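Local coordinates for MobA-like NTP transferase domain-containing protein (Thermus thermophilus, PDB 2DPW) that probably acts as a nucleotidyltransferase of the MobA-like family with a GT-A fold, although its substrate is unknown, at residues 89-94 against 145-150; 5-10 against 49-54; 99-104 against 215-220; 129-134 against 220-225. All blocks are in the same frame, centred on the assembly; numbering follows the deposited sequence.

Contact 1: residues 89-94 against 145-150; sequences VATGDI and GGNLLL
Antiparallel strand pairing joins these segments near the centre of the chain, where strand 86-91 meets strand 148-152 inside the large mixed sheet. The N-to-C directions of 89-91 and 148-150 differ by 169°. Val89 and Leu149 form a hydrogen-bonded pair: Val89 N donates its N-H to Leu149 O at 2.6 Å, and Leu149 N donates in turn to Val89 O at 2.8 Å. Both donors stand above the carbonyl planes. Val89 O also receives the CA-H of Leu148. Ala90 and Leu148 make the next, non-hydrogen-bonded pair, their side chains on the opposite face from Val89 and Leu149, with Leu148 CD2 swung over the Ala90 methyl.

Thr91 N adds a weak bond to Asn147 O at 3.3 Å. The Asn147 side chain packs on Thr91 and Ile94, its CB 3.5 Å from Thr91 OG1 and its amide running in the opposite sense past Ile94, whose CG2 is the branch that touches. Thr91 OG1, in the crowded position between N and the carbonyl carbon (chi1 60°), is thereby aimed at Asp93 and donates to OD1 at 2.7 Å. That bond, together with the Lys24 salt bridge to OD2, would hold the carboxylate's rotation. The Gly-Asp-Ile-Pro sequence that follows the strand resembles the Asp-x-Pro motif of MobA-like proteins, whose aspartate typically serves metal binding in relatives, which is consistent with a place for Asp93 at the active site.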
# COMPACT_ATOMS: atom_id res chain seq x y z
N VAL A 89 2.18 6.21 1.77
CA VAL A 89 0.95 6.01 1.04
C VAL A 89 0.24 4.81 1.59
O VAL A 89 0.86 3.84 2.02
CB VAL A 89 1.23 5.77 -0.44
CG1 VAL A 89 -0.09 5.63 -1.20
CG2 VAL A 89 2.05 6.92 -0.99
N ALA A 90 -1.09 4.88 1.57
CA ALA A 90 -1.91 3.79 2.05
C ALA A 90 -3.27 3.77 1.38
O ALA A 90 -3.80 4.81 0.98
CB ALA A 90 -2.09 3.91 3.55
N THR A 91 -3.81 2.57 1.24
CA THR A 91 -5.14 2.39 0.68
C THR A 91 -6.13 2.54 1.84
O THR A 91 -5.78 2.31 3.00
CB THR A 91 -5.30 0.99 0.07
OG1 THR A 91 -5.10 0.00 1.09
CG2 THR A 91 -4.30 0.79 -1.04
N GLY A 92 -7.37 2.91 1.54
CA GLY A 92 -8.34 3.09 2.60
C GLY A 92 -9.10 1.86 3.07
O GLY A 92 -10.14 2.00 3.71
N ASP A 93 -8.59 0.66 2.78
CA ASP A 93 -9.29 -0.57 3.17
C ASP A 93 -8.53 -1.49 4.11
O ASP A 93 -8.70 -2.72 4.07
CB ASP A 93 -9.71 -1.34 1.93
CG ASP A 93 -8.54 -1.95 1.22
OD1 ASP A 93 -7.44 -1.36 1.29
OD2 ASP A 93 -8.72 -3.01 0.58
N ILE A 94 -7.68 -0.92 4.95
CA ILE A 94 -6.94 -1.70 5.92
C ILE A 94 -7.29 -1.06 7.25
O ILE A 94 -6.47 -0.37 7.86
CB ILE A 94 -5.41 -1.65 5.68
CG1 ILE A 94 -4.98 -0.25 5.22
CG2 ILE A 94 -5.01 -2.75 4.69
CD1 ILE A 94 -3.45 -0.04 5.19
N GLY A 145 2.74 -8.71 0.36
CA GLY A 145 2.90 -7.27 0.29
C GLY A 145 1.97 -6.37 1.05
O GLY A 145 0.80 -6.73 1.20
N GLY A 146 2.46 -5.30 1.66
CA GLY A 146 1.53 -4.46 2.41
C GLY A 146 0.65 -3.60 1.53
O GLY A 146 0.63 -3.76 0.31
N ASN A 147 -0.10 -2.72 2.16
CA ASN A 147 -0.98 -1.85 1.45
C ASN A 147 -0.48 -0.44 1.75
O ASN A 147 -1.22 0.53 1.69
CB ASN A 147 -2.39 -2.04 1.98
CG ASN A 147 -3.06 -3.35 1.48
OD1 ASN A 147 -3.28 -3.52 0.28
ND2 ASN A 147 -3.42 -4.25 2.40
N LEU A 148 0.78 -0.39 2.14
CA LEU A 148 1.46 0.85 2.47
C LEU A 148 2.66 0.98 1.56
O LEU A 148 3.27 -0.02 1.18
CB LEU A 148 1.96 0.85 3.92
CG LEU A 148 1.02 0.78 5.12
CD1 LEU A 148 1.89 0.86 6.36
CD2 LEU A 148 -0.02 1.91 5.13
N LEU A 149 3.00 2.21 1.22
CA LEU A 149 4.15 2.49 0.39
C LEU A 149 4.77 3.80 0.84
O LEU A 149 4.13 4.85 0.81
CB LEU A 149 3.77 2.58 -1.08
CG LEU A 149 4.96 2.65 -2.04
CD1 LEU A 149 5.70 1.31 -2.07
CD2 LEU A 149 4.46 2.99 -3.42
N LEU A 150 6.03 3.73 1.24
CA LEU A 150 6.78 4.88 1.72
C LEU A 150 7.61 5.49 0.58
O LEU A 150 8.52 4.85 0.04
CB LEU A 150 7.67 4.43 2.88
CG LEU A 150 8.45 5.50 3.63
CD1 LEU A 150 7.55 6.68 3.98
CD2 LEU A 150 9.03 4.87 4.88

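Contact 2: residues 5-10 against 49-54; sequences AIVLAG and PVYVGE
Val7 O is gripped by two N-H groups: Val52 N, straight at 169° and 2.8 Å away, nearly along the C=O axis, and Ala9 N, more weakly, across the inverse gamma turn centred on Leu8. It belongs to a parallel strand pair in the Rossmann-like sheet of the GT-A fold, the two outer elements of a beta-alpha-beta unit whose helix 35-44 packs on Val7 and Pro49. The ladder runs in regular alternation. Val50 N donates to Ala5 O at 2.7 Å, then Val7 N to Val50 O at 2.7 Å, again almost along the carbonyl axis. At the end Ala9 N reaches Val52 O only weakly, where strand 4-8 gives way to the Leu-Ala-Gly-Gly loop that in this family typically leads to the nucleotide.

Ile6, Leu8, Val50 and Val52 share one face, Val52 running alongside Ile6 and Leu8. Val52 CG2, anti to its carbonyl carbon, touches both Ile6 CG2 (4.0 Å) and Leu8 CD2 (3.8 Å), with Asn75 and Ala79 of helix 72-81 packed on Val52. The other face carries Ala5, Val7, Pro49 and Tyr51. The Tyr51 ring passes Val7 CG1, and its OH donates to Glu54 O at 2.8 Å from above the carbonyl plane.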
# COMPACT_ATOMS: atom_id res chain seq x y z
N ALA A 5 1.00 12.12 4.44
CA ALA A 5 0.59 10.76 4.20
C ALA A 5 -0.47 10.89 3.11
O ALA A 5 -1.04 11.97 2.94
CB ALA A 5 -0.02 10.18 5.44
N ILE A 6 -0.71 9.83 2.36
CA ILE A 6 -1.73 9.90 1.33
C ILE A 6 -2.57 8.66 1.37
O ILE A 6 -2.06 7.54 1.45
CB ILE A 6 -1.14 10.04 -0.09
CG1 ILE A 6 -0.29 11.31 -0.18
CG2 ILE A 6 -2.29 10.05 -1.11
CD1 ILE A 6 0.33 11.57 -1.54
N VAL A 7 -3.87 8.85 1.34
CA VAL A 7 -4.78 7.73 1.37
C VAL A 7 -5.55 7.64 0.08
O VAL A 7 -6.36 8.52 -0.26
CB VAL A 7 -5.74 7.86 2.53
CG1 VAL A 7 -6.67 6.70 2.55
CG2 VAL A 7 -4.95 7.94 3.82
N LEU A 8 -5.27 6.57 -0.65
CA LEU A 8 -5.92 6.30 -1.91
C LEU A 8 -7.11 5.41 -1.62
O LEU A 8 -7.06 4.20 -1.80
CB LEU A 8 -4.94 5.59 -2.85
CG LEU A 8 -3.67 6.40 -3.12
CD1 LEU A 8 -2.77 5.62 -4.05
CD2 LEU A 8 -4.04 7.76 -3.74
N ALA A 9 -8.16 6.04 -1.12
CA ALA A 9 -9.38 5.34 -0.78
C ALA A 9 -10.26 5.36 -2.01
O ALA A 9 -11.39 4.88 -2.00
CB ALA A 9 -10.08 6.04 0.36
N GLY A 10 -9.73 5.94 -3.08
CA GLY A 10 -10.48 6.01 -4.31
C GLY A 10 -10.80 4.61 -4.80
O GLY A 10 -10.18 3.63 -4.37
N PRO A 49 -2.61 13.32 6.78
CA PRO A 49 -3.14 12.56 5.63
C PRO A 49 -3.89 13.31 4.55
O PRO A 49 -4.85 14.04 4.82
CB PRO A 49 -4.04 11.51 6.28
CG PRO A 49 -3.65 11.50 7.72
CD PRO A 49 -3.34 12.93 7.99
N VAL A 50 -3.47 13.11 3.31
CA VAL A 50 -4.16 13.70 2.17
C VAL A 50 -5.07 12.55 1.76
O VAL A 50 -4.61 11.42 1.65
CB VAL A 50 -3.20 14.04 1.02
CG1 VAL A 50 -3.99 14.47 -0.20
CG2 VAL A 50 -2.27 15.17 1.44
N TYR A 51 -6.34 12.85 1.54
CA TYR A 51 -7.33 11.85 1.18
C TYR A 51 -7.82 11.92 -0.26
O TYR A 51 -8.43 12.91 -0.66
CB TYR A 51 -8.54 11.98 2.11
CG TYR A 51 -9.66 11.03 1.79
CD1 TYR A 51 -9.57 9.69 2.13
CD2 TYR A 51 -10.78 11.47 1.09
CE1 TYR A 51 -10.58 8.79 1.78
CE2 TYR A 51 -11.79 10.58 0.73
CZ TYR A 51 -11.68 9.24 1.08
OH TYR A 51 -12.67 8.36 0.74
N VAL A 52 -7.58 10.88 -1.04
CA VAL A 52 -8.08 10.88 -2.40
C VAL A 52 -9.28 9.93 -2.49
O VAL A 52 -9.15 8.73 -2.29
CB VAL A 52 -6.98 10.47 -3.40
CG1 VAL A 52 -7.35 10.93 -4.80
CG2 VAL A 52 -5.64 11.08 -2.98
N GLY A 53 -10.45 10.47 -2.77
CA GLY A 53 -11.65 9.66 -2.86
C GLY A 53 -12.88 10.47 -2.50
O GLY A 53 -12.81 11.69 -2.36
N GLU A 54 -14.03 9.82 -2.34
CA GLU A 54 -15.24 10.54 -1.99
C GLU A 54 -15.29 10.79 -0.49
O GLU A 54 -15.03 9.89 0.31
CB GLU A 54 -16.47 9.75 -2.41
CG GLU A 54 -17.75 10.53 -2.36
CD GLU A 54 -18.97 9.65 -2.55
OE1 GLU A 54 -18.98 8.85 -3.52
OE2 GLU A 54 -19.91 9.76 -1.74

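Contact 3: residues 99-104 against 215-220; sequences EEAVRF and TPYPEV
The first turns of helix 99-108 pack here against the proline-rich loop that leaves strand 210-214. Tyr217 carries the contact. With CG beside its backbone N (chi1 -51°), it lays one ring face on the helix backbone, and Ala101 CA sits over that face as a CH-pi contact, 4.0 Å from the centroid and 21° off the normal. The Ala101 methyl drops beside the root of the ring, 3.6 Å from Tyr217 CB. At the far end Tyr217 OH donates to Glu100 OE2 at 3.1 Å, which accepts with its anti lone pair; the extended glutamate chain crosses the tyrosine at about a right angle.

In the GT-A layout this helix follows the loop bearing Gly-Asp-Ile-Pro, so residues 215-220 pack on the helix just after that sequence. Glu219 marks the same helix start: its OE2 is hydrogen-bonded to Thr98 OG1, which also bonds Ala101 N. An alanine in place of Tyr217 would remove the ring and hydroxyl and would probably lose the packing on Ala101 and Phe104 and the bond to Glu100. One turn on, Phe104 CB meets Tyr217 CE1 at 3.6 Å, ring planes 43° apart, while Pro216 CD lies over the phenylalanine face and Thr215 CG2 slides in obliquely.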
# COMPACT_ATOMS: atom_id res chain seq x y z
N GLU A 99 -1.20 2.75 14.86
CA GLU A 99 -0.15 3.75 14.97
C GLU A 99 1.19 3.05 15.13
O GLU A 99 2.20 3.47 14.55
CB GLU A 99 -0.42 4.66 16.17
CG GLU A 99 0.79 5.45 16.67
CD GLU A 99 0.48 6.28 17.90
OE1 GLU A 99 -0.64 6.15 18.44
OE2 GLU A 99 1.34 7.08 18.34
N GLU A 100 1.21 1.98 15.92
CA GLU A 100 2.44 1.25 16.16
C GLU A 100 3.00 0.74 14.83
O GLU A 100 4.19 0.87 14.55
CB GLU A 100 2.19 0.09 17.11
CG GLU A 100 3.45 -0.44 17.77
CD GLU A 100 3.15 -1.46 18.84
OE1 GLU A 100 2.07 -1.35 19.46
OE2 GLU A 100 3.98 -2.36 19.08
N ALA A 101 2.11 0.16 14.03
CA ALA A 101 2.49 -0.36 12.72
C ALA A 101 3.03 0.78 11.86
O ALA A 101 4.05 0.64 11.18
CB ALA A 101 1.28 -0.99 12.06
N VAL A 102 2.36 1.92 11.88
CA VAL A 102 2.81 3.04 11.09
C VAL A 102 4.20 3.55 11.50
O VAL A 102 5.08 3.77 10.65
CB VAL A 102 1.80 4.20 11.16
CG1 VAL A 102 2.39 5.44 10.51
CG2 VAL A 102 0.52 3.79 10.47
N ARG A 103 4.41 3.74 12.80
CA ARG A 103 5.68 4.24 13.27
C ARG A 103 6.82 3.28 12.99
O ARG A 103 7.94 3.71 12.73
CB ARG A 103 5.60 4.58 14.75
CG ARG A 103 4.76 5.82 14.99
CD ARG A 103 4.82 6.36 16.41
NE ARG A 103 4.39 7.75 16.40
CZ ARG A 103 4.13 8.47 17.48
NH1 ARG A 103 4.24 7.93 18.69
NH2 ARG A 103 3.75 9.74 17.35
N PHE A 104 6.54 1.98 13.02
CA PHE A 104 7.58 1.00 12.74
C PHE A 104 8.17 1.31 11.37
O PHE A 104 9.38 1.48 11.20
CB PHE A 104 7.01 -0.41 12.73
CG PHE A 104 7.98 -1.45 12.27
CD1 PHE A 104 9.09 -1.80 13.04
CD2 PHE A 104 7.82 -2.07 11.04
CE1 PHE A 104 10.00 -2.74 12.59
CE2 PHE A 104 8.74 -3.01 10.58
CZ PHE A 104 9.83 -3.35 11.37
N THR A 215 7.88 -6.00 7.86
CA THR A 215 7.09 -5.34 8.89
C THR A 215 6.24 -6.36 9.63
O THR A 215 5.27 -6.88 9.09
CB THR A 215 6.20 -4.29 8.24
OG1 THR A 215 7.03 -3.40 7.48
CG2 THR A 215 5.44 -3.50 9.28
N PRO A 216 6.58 -6.63 10.90
CA PRO A 216 5.94 -7.57 11.83
C PRO A 216 4.47 -7.34 12.07
O PRO A 216 3.77 -8.22 12.57
CB PRO A 216 6.74 -7.38 13.12
CG PRO A 216 7.99 -6.71 12.69
CD PRO A 216 7.52 -5.77 11.64
N TYR A 217 3.98 -6.16 11.72
CA TYR A 217 2.58 -5.84 11.91
C TYR A 217 1.76 -6.15 10.66
O TYR A 217 1.79 -5.42 9.68
CB TYR A 217 2.43 -4.37 12.26
CG TYR A 217 3.34 -3.95 13.39
CD1 TYR A 217 4.71 -3.80 13.19
CD2 TYR A 217 2.82 -3.68 14.65
CE1 TYR A 217 5.55 -3.38 14.22
CE2 TYR A 217 3.63 -3.26 15.69
CZ TYR A 217 4.99 -3.11 15.48
OH TYR A 217 5.77 -2.65 16.52
N PRO A 218 1.01 -7.26 10.69
CA PRO A 218 0.18 -7.69 9.57
C PRO A 218 -1.02 -6.79 9.24
O PRO A 218 -1.66 -6.95 8.20
CB PRO A 218 -0.24 -9.10 9.99
CG PRO A 218 -0.26 -9.02 11.47
CD PRO A 218 1.00 -8.27 11.77
N GLU A 219 -1.33 -5.85 10.13
CA GLU A 219 -2.45 -4.93 9.89
C GLU A 219 -2.06 -4.00 8.75
O GLU A 219 -2.88 -3.24 8.22
CB GLU A 219 -2.77 -4.10 11.14
CG GLU A 219 -1.59 -3.41 11.78
CD GLU A 219 -0.88 -4.28 12.80
OE1 GLU A 219 -0.51 -5.42 12.48
OE2 GLU A 219 -0.69 -3.80 13.94
N VAL A 220 -0.79 -4.09 8.36
CA VAL A 220 -0.24 -3.30 7.29
C VAL A 220 -0.70 -3.83 5.93
O VAL A 220 -0.61 -3.13 4.92
CB VAL A 220 1.30 -3.34 7.34
CG1 VAL A 220 1.84 -4.44 6.45
CG2 VAL A 220 1.85 -2.03 6.93

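Contact 4: residues 129-134 against 220-225; sequences PRTKRT and VGVDVD
Arg133 leaves CB with CG beside its own backbone N (chi1 -58°), then bends at both chi2 and chi3, so the chain curls and carries its tip across to residues 221-223. By NE the side chain is already nearing Gly221 O, and CZ stands 3.2 Å from that oxygen. Gly221 O lies over one face of the guanidinium, 2.7 Å from NH1, but the angle is too poor for a hydrogen bond. NH1 also meets Asp223 OD1 at 2.7 Å in a salt bridge. This oxygen comes in at the guanidinium edge, yet its bond is weak, bent to 121° at the hydrogen, with carboxylate and guanidinium planes 77° apart.

Two loops thus meet outside the GT-A sheet: one between helix 121-127 and strand 136-138, the other between strand 210-214 and the C-terminal helix 227-230. An alanine in place of Arg133 would remove this positive charge and would probably lose the salt bridge to Asp223 and leave its negative charge less balanced. Lys24 pairs with Asp225 OD1 and Asp93 OD2. Asp223 OD2 is close to Asp93 OD2, a crowding of like charge that would probably raise the pKa of one of them. Two residues before the arginine, Thr131 crosses Val222 obliquely: OG1 and CG2 approach Val222 CG1 at 3.7 and 3.9 Å, with Phe128 also touching the valine.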
# COMPACT_ATOMS: atom_id res chain seq x y z
N PRO A 129 -5.52 -15.70 11.42
CA PRO A 129 -5.43 -17.11 10.96
C PRO A 129 -6.28 -17.48 9.73
O PRO A 129 -5.87 -18.28 8.89
CB PRO A 129 -5.86 -17.91 12.20
CG PRO A 129 -5.55 -17.00 13.33
CD PRO A 129 -5.98 -15.66 12.81
N ARG A 130 -7.47 -16.89 9.64
CA ARG A 130 -8.39 -17.15 8.53
C ARG A 130 -7.89 -16.57 7.21
O ARG A 130 -7.82 -17.25 6.18
CB ARG A 130 -9.78 -16.56 8.83
CG ARG A 130 -9.78 -15.04 8.90
CD ARG A 130 -11.17 -14.45 9.02
NE ARG A 130 -11.20 -13.00 8.80
CZ ARG A 130 -12.31 -12.27 8.76
NH1 ARG A 130 -13.49 -12.84 8.93
NH2 ARG A 130 -12.23 -10.96 8.55
N THR A 131 -7.55 -15.28 7.27
CA THR A 131 -7.08 -14.50 6.14
C THR A 131 -6.20 -15.23 5.14
O THR A 131 -5.12 -15.73 5.46
CB THR A 131 -6.36 -13.24 6.64
OG1 THR A 131 -7.26 -12.49 7.46
CG2 THR A 131 -5.93 -12.37 5.47
N LYS A 132 -6.70 -15.27 3.91
CA LYS A 132 -6.04 -15.94 2.79
C LYS A 132 -5.29 -14.93 1.92
O LYS A 132 -5.91 -14.07 1.28
CB LYS A 132 -7.10 -16.65 1.97
CG LYS A 132 -8.20 -17.24 2.81
CD LYS A 132 -9.16 -18.03 1.95
CE LYS A 132 -10.28 -18.64 2.79
NZ LYS A 132 -11.24 -19.42 1.91
N ARG A 133 -3.96 -15.05 1.87
CA ARG A 133 -3.13 -14.12 1.10
C ARG A 133 -2.26 -14.73 -0.00
O ARG A 133 -1.99 -15.92 0.00
CB ARG A 133 -2.21 -13.36 2.06
CG ARG A 133 -2.91 -12.58 3.16
CD ARG A 133 -3.58 -11.32 2.62
NE ARG A 133 -2.63 -10.39 2.02
CZ ARG A 133 -2.92 -9.14 1.69
NH1 ARG A 133 -4.15 -8.68 1.91
NH2 ARG A 133 -2.00 -8.35 1.14
N THR A 134 -1.83 -13.88 -0.93
CA THR A 134 -0.96 -14.27 -2.04
C THR A 134 0.48 -14.11 -1.52
O THR A 134 0.95 -12.98 -1.37
CB THR A 134 -1.11 -13.33 -3.27
OG1 THR A 134 -2.48 -13.29 -3.68
CG2 THR A 134 -0.25 -13.80 -4.43
N VAL A 220 -0.79 -4.09 8.36
CA VAL A 220 -0.24 -3.30 7.29
C VAL A 220 -0.70 -3.83 5.93
O VAL A 220 -0.61 -3.13 4.92
CB VAL A 220 1.30 -3.34 7.34
CG1 VAL A 220 1.84 -4.44 6.45
CG2 VAL A 220 1.85 -2.03 6.93
N GLY A 221 -1.20 -5.06 5.92
CA GLY A 221 -1.64 -5.65 4.66
C GLY A 221 -2.98 -6.37 4.64
O GLY A 221 -3.53 -6.60 3.56
N VAL A 222 -3.50 -6.75 5.80
CA VAL A 222 -4.78 -7.44 5.85
C VAL A 222 -5.92 -6.46 5.61
O VAL A 222 -6.35 -5.74 6.52
CB VAL A 222 -5.02 -8.13 7.21
CG1 VAL A 222 -6.32 -8.90 7.16
CG2 VAL A 222 -3.87 -9.05 7.53
N ASP A 223 -6.39 -6.43 4.38
CA ASP A 223 -7.48 -5.54 4.00
C ASP A 223 -8.82 -6.25 4.13
O ASP A 223 -8.89 -7.41 4.51
CB ASP A 223 -7.28 -5.06 2.57
CG ASP A 223 -7.26 -6.20 1.58
OD1 ASP A 223 -6.36 -7.06 1.68
OD2 ASP A 223 -8.15 -6.25 0.70
N VAL A 224 -9.89 -5.53 3.80
CA VAL A 224 -11.24 -6.06 3.85
C VAL A 224 -11.76 -6.12 2.41
O VAL A 224 -11.75 -5.11 1.70
CB VAL A 224 -12.16 -5.16 4.69
CG1 VAL A 224 -13.57 -5.69 4.66
CG2 VAL A 224 -11.65 -5.08 6.12
N ASP A 225 -12.22 -7.30 1.99
CA ASP A 225 -12.72 -7.47 0.63
C ASP A 225 -14.18 -7.88 0.52
O ASP A 225 -14.79 -7.72 -0.54
CB ASP A 225 -11.85 -8.48 -0.11
CG ASP A 225 -10.46 -7.96 -0.39
OD1 ASP A 225 -10.34 -6.96 -1.14
OD2 ASP A 225 -9.49 -8.54 0.13

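Contacts 1 and 2 share one sheet, strand 4-8 lying beside strand 86-91, with Ala90 N to Ile6 O and Ala90 O to Leu8 N as probable hydrogen bonds and centres about 11 Å apart. Contact 3 lies equally far from contact 1, and contact 4 about 12 Å from it. The loop 215-225 serves both later contacts through Val220, whose O probably bonds Asn147 N; Val224 N then probably bonds Asp93 O. Lys24 pairs with both Asp93 and Asp225, and with Asp223 close by these residues form a plausible active-site corner between contacts 1 and 4, though no nucleotide is modelled. Contact 2 touches neither contact 3 nor contact 4, its centre about 21 Å from that of contact 4.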